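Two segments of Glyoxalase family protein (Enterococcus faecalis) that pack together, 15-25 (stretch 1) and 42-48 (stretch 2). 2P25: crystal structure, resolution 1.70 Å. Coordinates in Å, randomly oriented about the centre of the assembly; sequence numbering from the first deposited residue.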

ATOM      1  N   ASN A  15     -15.056   9.685  -3.085  1.00 16.11           N
ATOM      2  CA  ASN A  15     -16.273   9.737  -3.887  1.00 17.26           C
ATOM      3  C   ASN A  15     -16.540   8.426  -4.603  1.00 17.53           C
ATOM      4  O   ASN A  15     -15.665   7.889  -5.286  1.00 16.86           O
ATOM      5  CB  ASN A  15     -16.132  10.886  -4.899  1.00 18.03           C
ATOM      6  CG  ASN A  15     -17.362  11.044  -5.802  1.00 18.87           C
ATOM      7  OD1 ASN A  15     -17.499  10.382  -6.847  1.00 18.91           O
ATOM      8  ND2 ASN A  15     -18.250  11.933  -5.402  1.00 22.54           N
ATOM      9  N   TYR A  16     -17.776   7.934  -4.485  1.00 17.07           N
ATOM     10  CA  TYR A  16     -18.104   6.615  -5.004  1.00 17.49           C
ATOM     11  C   TYR A  16     -18.011   6.549  -6.540  1.00 17.87           C
ATOM     12  O   TYR A  16     -17.349   5.664  -7.084  1.00 16.66           O
ATOM     13  CB  TYR A  16     -19.507   6.199  -4.551  1.00 18.39           C
ATOM     14  CG  TYR A  16     -19.975   4.869  -5.103  1.00 19.37           C
ATOM     15  CD1 TYR A  16     -19.593   3.664  -4.496  1.00 20.56           C
ATOM     16  CD2 TYR A  16     -20.839   4.816  -6.200  1.00 20.29           C
ATOM     17  CE1 TYR A  16     -20.063   2.442  -4.980  1.00 20.77           C
ATOM     18  CE2 TYR A  16     -21.286   3.605  -6.702  1.00 20.55           C
ATOM     19  CZ  TYR A  16     -20.903   2.428  -6.087  1.00 21.58           C
ATOM     20  OH  TYR A  16     -21.371   1.219  -6.564  1.00 22.47           O
ATOM     21  N   GLN A  17     -18.664   7.478  -7.241  1.00 17.86           N
ATOM     22  CA  GLN A  17     -18.647   7.388  -8.717  1.00 19.34           C
ATOM     23  C   GLN A  17     -17.232   7.573  -9.287  1.00 18.41           C
ATOM     24  O   GLN A  17     -16.846   6.903 -10.253  1.00 17.94           O
ATOM     25  CB  GLN A  17     -19.676   8.326  -9.379  1.00 20.74           C
ATOM     26  CG  GLN A  17     -19.970   7.969 -10.860  1.00 26.80           C
ATOM     27  CD  GLN A  17     -20.170   6.447 -11.113  1.00 31.62           C
ATOM     28  OE1 GLN A  17     -21.038   5.788 -10.504  1.00 33.27           O
ATOM     29  NE2 GLN A  17     -19.351   5.894 -12.010  1.00 32.99           N
ATOM     30  N   ALA A  18     -16.446   8.458  -8.672  1.00 18.27           N
ATOM     31  CA  ALA A  18     -15.038   8.671  -9.066  1.00 18.23           C
ATOM     32  C   ALA A  18     -14.231   7.370  -8.944  1.00 17.36           C
ATOM     33  O   ALA A  18     -13.406   7.043  -9.802  1.00 18.12           O
ATOM     34  CB  ALA A  18     -14.421   9.736  -8.183  1.00 18.05           C
ATOM     35  N   THR A  19     -14.495   6.635  -7.865  1.00 16.70           N
ATOM     36  CA  THR A  19     -13.785   5.398  -7.531  1.00 17.12           C
ATOM     37  C   THR A  19     -14.133   4.314  -8.563  1.00 16.98           C
ATOM     38  O   THR A  19     -13.241   3.640  -9.099  1.00 17.76           O
ATOM     39  CB  THR A  19     -14.120   4.929  -6.100  1.00 15.99           C
ATOM     40  OG1 THR A  19     -13.712   5.928  -5.151  1.00 15.68           O
ATOM     41  CG2 THR A  19     -13.385   3.625  -5.775  1.00 17.27           C
ATOM     42  N   LYS A  20     -15.420   4.161  -8.883  1.00 17.00           N
ATOM     43  CA  LYS A  20     -15.807   3.179  -9.918  1.00 18.24           C
ATOM     44  C   LYS A  20     -15.231   3.560 -11.290  1.00 18.56           C
ATOM     45  O   LYS A  20     -14.707   2.704 -12.009  1.00 18.65           O
ATOM     46  CB  LYS A  20     -17.342   3.033 -10.012  1.00 18.66           C
ATOM     47  CG  LYS A  20     -18.015   2.419  -8.784  1.00 20.86           C
ATOM     48  CD  LYS A  20     -17.578   0.980  -8.583  1.00 26.83           C
ATOM     49  CE  LYS A  20     -18.590   0.165  -7.751  1.00 28.85           C
ATOM     50  NZ  LYS A  20     -19.792  -0.267  -8.531  1.00 29.29           N
ATOM     51  N   ASN A  21     -15.309   4.845 -11.644  1.00 18.75           N
ATOM     52  CA  ASN A  21     -14.830   5.291 -12.955  1.00 20.14           C
ATOM     53  C   ASN A  21     -13.334   4.991 -13.096  1.00 19.69           C
ATOM     54  O   ASN A  21     -12.885   4.473 -14.123  1.00 20.97           O
ATOM     55  CB  ASN A  21     -15.133   6.779 -13.104  1.00 21.36           C
ATOM     56  CG  ASN A  21     -14.736   7.339 -14.447  1.00 26.18           C
ATOM     57  OD1 ASN A  21     -15.281   6.961 -15.497  1.00 31.21           O
ATOM     58  ND2 ASN A  21     -13.794   8.276 -14.425  1.00 32.14           N
ATOM     59  N   PHE A  22     -12.576   5.251 -12.041  1.00 18.49           N
ATOM     60  CA  PHE A  22     -11.120   5.114 -12.102  1.00 18.56           C
ATOM     61  C   PHE A  22     -10.663   3.665 -11.925  1.00 18.69           C
ATOM     62  O   PHE A  22     -10.010   3.095 -12.807  1.00 19.41           O
ATOM     63  CB  PHE A  22     -10.471   6.026 -11.052  1.00 18.79           C
ATOM     64  CG  PHE A  22      -8.964   6.069 -11.124  1.00 17.99           C
ATOM     65  CD1 PHE A  22      -8.311   7.032 -11.929  1.00 18.63           C
ATOM     66  CD2 PHE A  22      -8.197   5.187 -10.363  1.00 17.57           C
ATOM     67  CE1 PHE A  22      -6.889   7.088 -11.970  1.00 18.59           C
ATOM     68  CE2 PHE A  22      -6.779   5.230 -10.376  1.00 17.79           C
ATOM     69  CZ  PHE A  22      -6.122   6.171 -11.217  1.00 18.91           C
ATOM     70  N   TYR A  23     -10.978   3.062 -10.787  1.00 18.44           N
ATOM     71  CA  TYR A  23     -10.445   1.727 -10.493  1.00 18.10           C
ATOM     72  C   TYR A  23     -11.093   0.586 -11.268  1.00 19.49           C
ATOM     73  O   TYR A  23     -10.425  -0.343 -11.685  1.00 20.81           O
ATOM     74  CB  TYR A  23     -10.490   1.443  -8.991  1.00 18.38           C
ATOM     75  CG  TYR A  23      -9.482   2.249  -8.221  1.00 17.67           C
ATOM     76  CD1 TYR A  23      -8.156   1.853  -8.166  1.00 18.19           C
ATOM     77  CD2 TYR A  23      -9.851   3.436  -7.550  1.00 16.37           C
ATOM     78  CE1 TYR A  23      -7.211   2.584  -7.468  1.00 17.63           C
ATOM     79  CE2 TYR A  23      -8.901   4.186  -6.844  1.00 17.26           C
ATOM     80  CZ  TYR A  23      -7.590   3.744  -6.798  1.00 18.49           C
ATOM     81  OH  TYR A  23      -6.615   4.431  -6.109  1.00 17.16           O
ATOM     82  N   VAL A  24     -12.409   0.652 -11.424  1.00 19.66           N
ATOM     83  CA  VAL A  24     -13.120  -0.407 -12.109  1.00 20.95           C
ATOM     84  C   VAL A  24     -13.093  -0.170 -13.615  1.00 21.67           C
ATOM     85  O   VAL A  24     -12.638  -1.045 -14.371  1.00 23.69           O
ATOM     86  CB  VAL A  24     -14.552  -0.569 -11.560  1.00 20.64           C
ATOM     87  CG1 VAL A  24     -15.340  -1.642 -12.370  1.00 22.00           C
ATOM     88  CG2 VAL A  24     -14.509  -0.932 -10.044  1.00 20.59           C
ATOM     89  N   GLU A  25     -13.583   0.981 -14.068  1.00 22.31           N
ATOM     90  CA  GLU A  25     -13.743   1.188 -15.510  1.00 24.58           C
ATOM     91  C   GLU A  25     -12.426   1.371 -16.266  1.00 24.52           C
ATOM     92  O   GLU A  25     -12.247   0.807 -17.353  1.00 25.81           O
ATOM     93  CB  GLU A  25     -14.763   2.313 -15.816  1.00 24.16           C
ATOM     94  CG  GLU A  25     -16.203   2.015 -15.316  1.00 27.98           C
ATOM     95  CD  GLU A  25     -16.805   0.732 -15.909  1.00 31.69           C
ATOM     96  OE1 GLU A  25     -16.529   0.420 -17.094  1.00 34.65           O
ATOM     97  OE2 GLU A  25     -17.559   0.034 -15.188  1.00 33.16           O
ATOM     98  N   ASP A  42     -19.463   4.541   5.765  1.00 32.34           N
ATOM     99  CA  ASP A  42     -18.705   4.515   4.541  1.00 29.04           C
ATOM    100  C   ASP A  42     -19.255   3.430   3.657  1.00 26.94           C
ATOM    101  O   ASP A  42     -20.278   2.804   3.981  1.00 26.94           O
ATOM    102  CB  ASP A  42     -17.189   4.348   4.820  1.00 28.74           C
ATOM    103  CG  ASP A  42     -16.841   3.072   5.595  1.00 30.54           C
ATOM    104  OD1 ASP A  42     -17.678   2.154   5.683  1.00 32.41           O
ATOM    105  OD2 ASP A  42     -15.703   2.979   6.114  1.00 31.74           O
ATOM    106  N   ILE A  43     -18.606   3.262   2.520  1.00 24.00           N
ATOM    107  CA  ILE A  43     -18.822   2.138   1.640  1.00 22.03           C
ATOM    108  C   ILE A  43     -17.495   1.388   1.570  1.00 21.95           C
ATOM    109  O   ILE A  43     -16.443   2.019   1.429  1.00 20.82           O
ATOM    110  CB  ILE A  43     -19.253   2.587   0.223  1.00 22.52           C
ATOM    111  CG1 ILE A  43     -20.597   3.325   0.289  1.00 23.61           C
ATOM    112  CG2 ILE A  43     -19.344   1.371  -0.731  1.00 20.90           C
ATOM    113  CD1 ILE A  43     -21.007   3.970  -0.995  1.00 26.89           C
ATOM    114  N   LYS A  44     -17.550   0.057   1.704  1.00 20.71           N
ATOM    115  CA  LYS A  44     -16.369  -0.791   1.565  1.00 21.55           C
ATOM    116  C   LYS A  44     -16.477  -1.552   0.247  1.00 20.67           C
ATOM    117  O   LYS A  44     -17.360  -2.384   0.070  1.00 20.01           O
ATOM    118  CB  LYS A  44     -16.242  -1.765   2.739  1.00 21.72           C
ATOM    119  CG  LYS A  44     -14.904  -2.471   2.838  1.00 24.15           C
ATOM    120  CD  LYS A  44     -14.809  -3.307   4.130  1.00 24.58           C
ATOM    121  CE  LYS A  44     -13.536  -4.137   4.133  1.00 32.19           C
ATOM    122  NZ  LYS A  44     -13.570  -5.171   3.065  1.00 35.81           N
ATOM    123  N   LEU A  45     -15.583  -1.241  -0.677  1.00 19.88           N
ATOM    124  CA  LEU A  45     -15.581  -1.819  -2.015  1.00 20.27           C
ATOM    125  C   LEU A  45     -14.325  -2.658  -2.176  1.00 21.45           C
ATOM    126  O   LEU A  45     -13.203  -2.103  -2.101  1.00 22.14           O
ATOM    127  CB  LEU A  45     -15.641  -0.664  -3.041  1.00 20.44           C
ATOM    128  CG  LEU A  45     -15.653  -0.965  -4.532  1.00 22.81           C
ATOM    129  CD1 LEU A  45     -16.902  -1.814  -4.930  1.00 21.37           C
ATOM    130  CD2 LEU A  45     -15.542   0.307  -5.359  1.00 20.75           C
ATOM    131  N   ASP A  46     -14.493  -3.979  -2.303  1.00 20.27           N
ATOM    132  CA  ASP A  46     -13.360  -4.898  -2.559  1.00 20.67           C
ATOM    133  C   ASP A  46     -13.263  -5.223  -4.048  1.00 20.43           C
ATOM    134  O   ASP A  46     -14.233  -5.642  -4.668  1.00 19.51           O
ATOM    135  CB  ASP A  46     -13.472  -6.206  -1.769  1.00 21.39           C
ATOM    136  CG  ASP A  46     -13.376  -6.001  -0.257  1.00 25.08           C
ATOM    137  OD1 ASP A  46     -12.435  -5.339   0.194  1.00 28.47           O
ATOM    138  OD2 ASP A  46     -14.221  -6.537   0.479  1.00 29.42           O
ATOM    139  N   LEU A  47     -12.072  -5.041  -4.603  1.00 19.99           N
ATOM    140  CA  LEU A  47     -11.847  -5.171  -6.049  1.00 20.60           C
ATOM    141  C   LEU A  47     -10.762  -6.197  -6.310  1.00 22.35           C
ATOM    142  O   LEU A  47      -9.845  -6.357  -5.508  1.00 22.18           O
ATOM    143  CB  LEU A  47     -11.395  -3.830  -6.637  1.00 19.89           C
ATOM    144  CG  LEU A  47     -12.309  -2.613  -6.460  1.00 19.69           C
ATOM    145  CD1 LEU A  47     -11.755  -1.369  -7.121  1.00 18.35           C
ATOM    146  CD2 LEU A  47     -13.721  -2.906  -6.993  1.00 19.31           C
ATOM    147  N   LYS A  48     -10.854  -6.871  -7.448  1.00 24.38           N
ATOM    148  CA  LYS A  48      -9.932  -7.934  -7.747  1.00 28.83           C
ATOM    149  C   LYS A  48      -9.436  -7.697  -9.160  1.00 30.67           C
ATOM    150  O   LYS A  48     -10.250  -7.476 -10.065  1.00 30.76           O
ATOM    151  CB  LYS A  48     -10.680  -9.270  -7.713  1.00 30.01           C
ATOM    152  CG  LYS A  48      -9.813 -10.524  -7.603  1.00 33.67           C
ATOM    153  CD  LYS A  48      -9.660 -10.950  -6.138  1.00 38.56           C
ATOM    154  CE  LYS A  48      -8.915 -12.270  -6.018  1.00 40.78           C
ATOM    155  NZ  LYS A  48      -7.465 -12.069  -6.311  1.00 42.33           N
TER

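The helix carries a wider pi-type turn at 20-25, and the two residues it sets against the end of the strand, Tyr23 and Val24, both pack on Leu47. The evidence is in the backbone: Lys20 O accepts from both Val24 N, in a weak bond of 3.1 Å, and Glu25 N, at 2.9 Å, and the latter spans five residues. The helix and the strand run nearly parallel, with 17° between their N-to-C directions, and no hydrogen bond joins them: the contact is made by side chains alone, across axes that come no closer than 10.0 Å. At that spacing the two backbones do not touch, and the 305 Å² buried between them, both sides summed, comes from side chains meeting in the gap.

The strand supplies its side of the contact by alternation. The CA-to-CB bonds of Ile43, Leu45 and Leu47 point toward the helix, while Asp42, Lys44, Asp46 and Lys48 lie out of its reach, each side chain more than 9 Å away. On this far side Lys44 and Asp46 pair with each other: Lys44 NZ donates to Asp46 OD1 at 3.1 Å and forms a salt bridge with Asp46 OD2 at 3.0 Å.

Because the helix and the strand run the same way, the contacts advance together along both. Near the start, Tyr16 CD1 lies 3.8 Å from Ile43 CD1, although the CA-to-CB bond of Tyr16 points sideways; the ring extends the residue to the strand, and the isoleucine methyl approaches it obliquely. Leu45 comes next and has the largest covered area of any residue here, 66 Å². Its CD2 is 4.0 Å from Thr19 CG2, while both methyls reach Lys20: Leu45 CD1 is 3.8 Å and Leu45 CD2 3.9 Å from Lys20 CE. The lysine thus contributes aliphatic carbon to the contact, while its charged end is held within the helix by a hydrogen bond from Lys20 NZ to Tyr16 OH at 2.9 Å. Thr19 likewise presents a methyl while its hydroxyl is engaged locally, Thr19 OG1 donating to Asn15 O at 2.8 Å.

Leu47 closes the series: its CD1 lies 3.6 Å from Tyr23 CB and also 4.0 Å from Val24 CG2, which Leu47 CD2 approaches more closely, at 3.7 Å. The CA-to-CB bond of Tyr23 points toward the strand, but the end of its side chain leads away, so it is the base of this residue that makes the closest approach.

At the other end, Asn15 OD1 caps the helix by accepting from Ala18 N at 2.9 Å, with an N-H...acceptor angle of 164°.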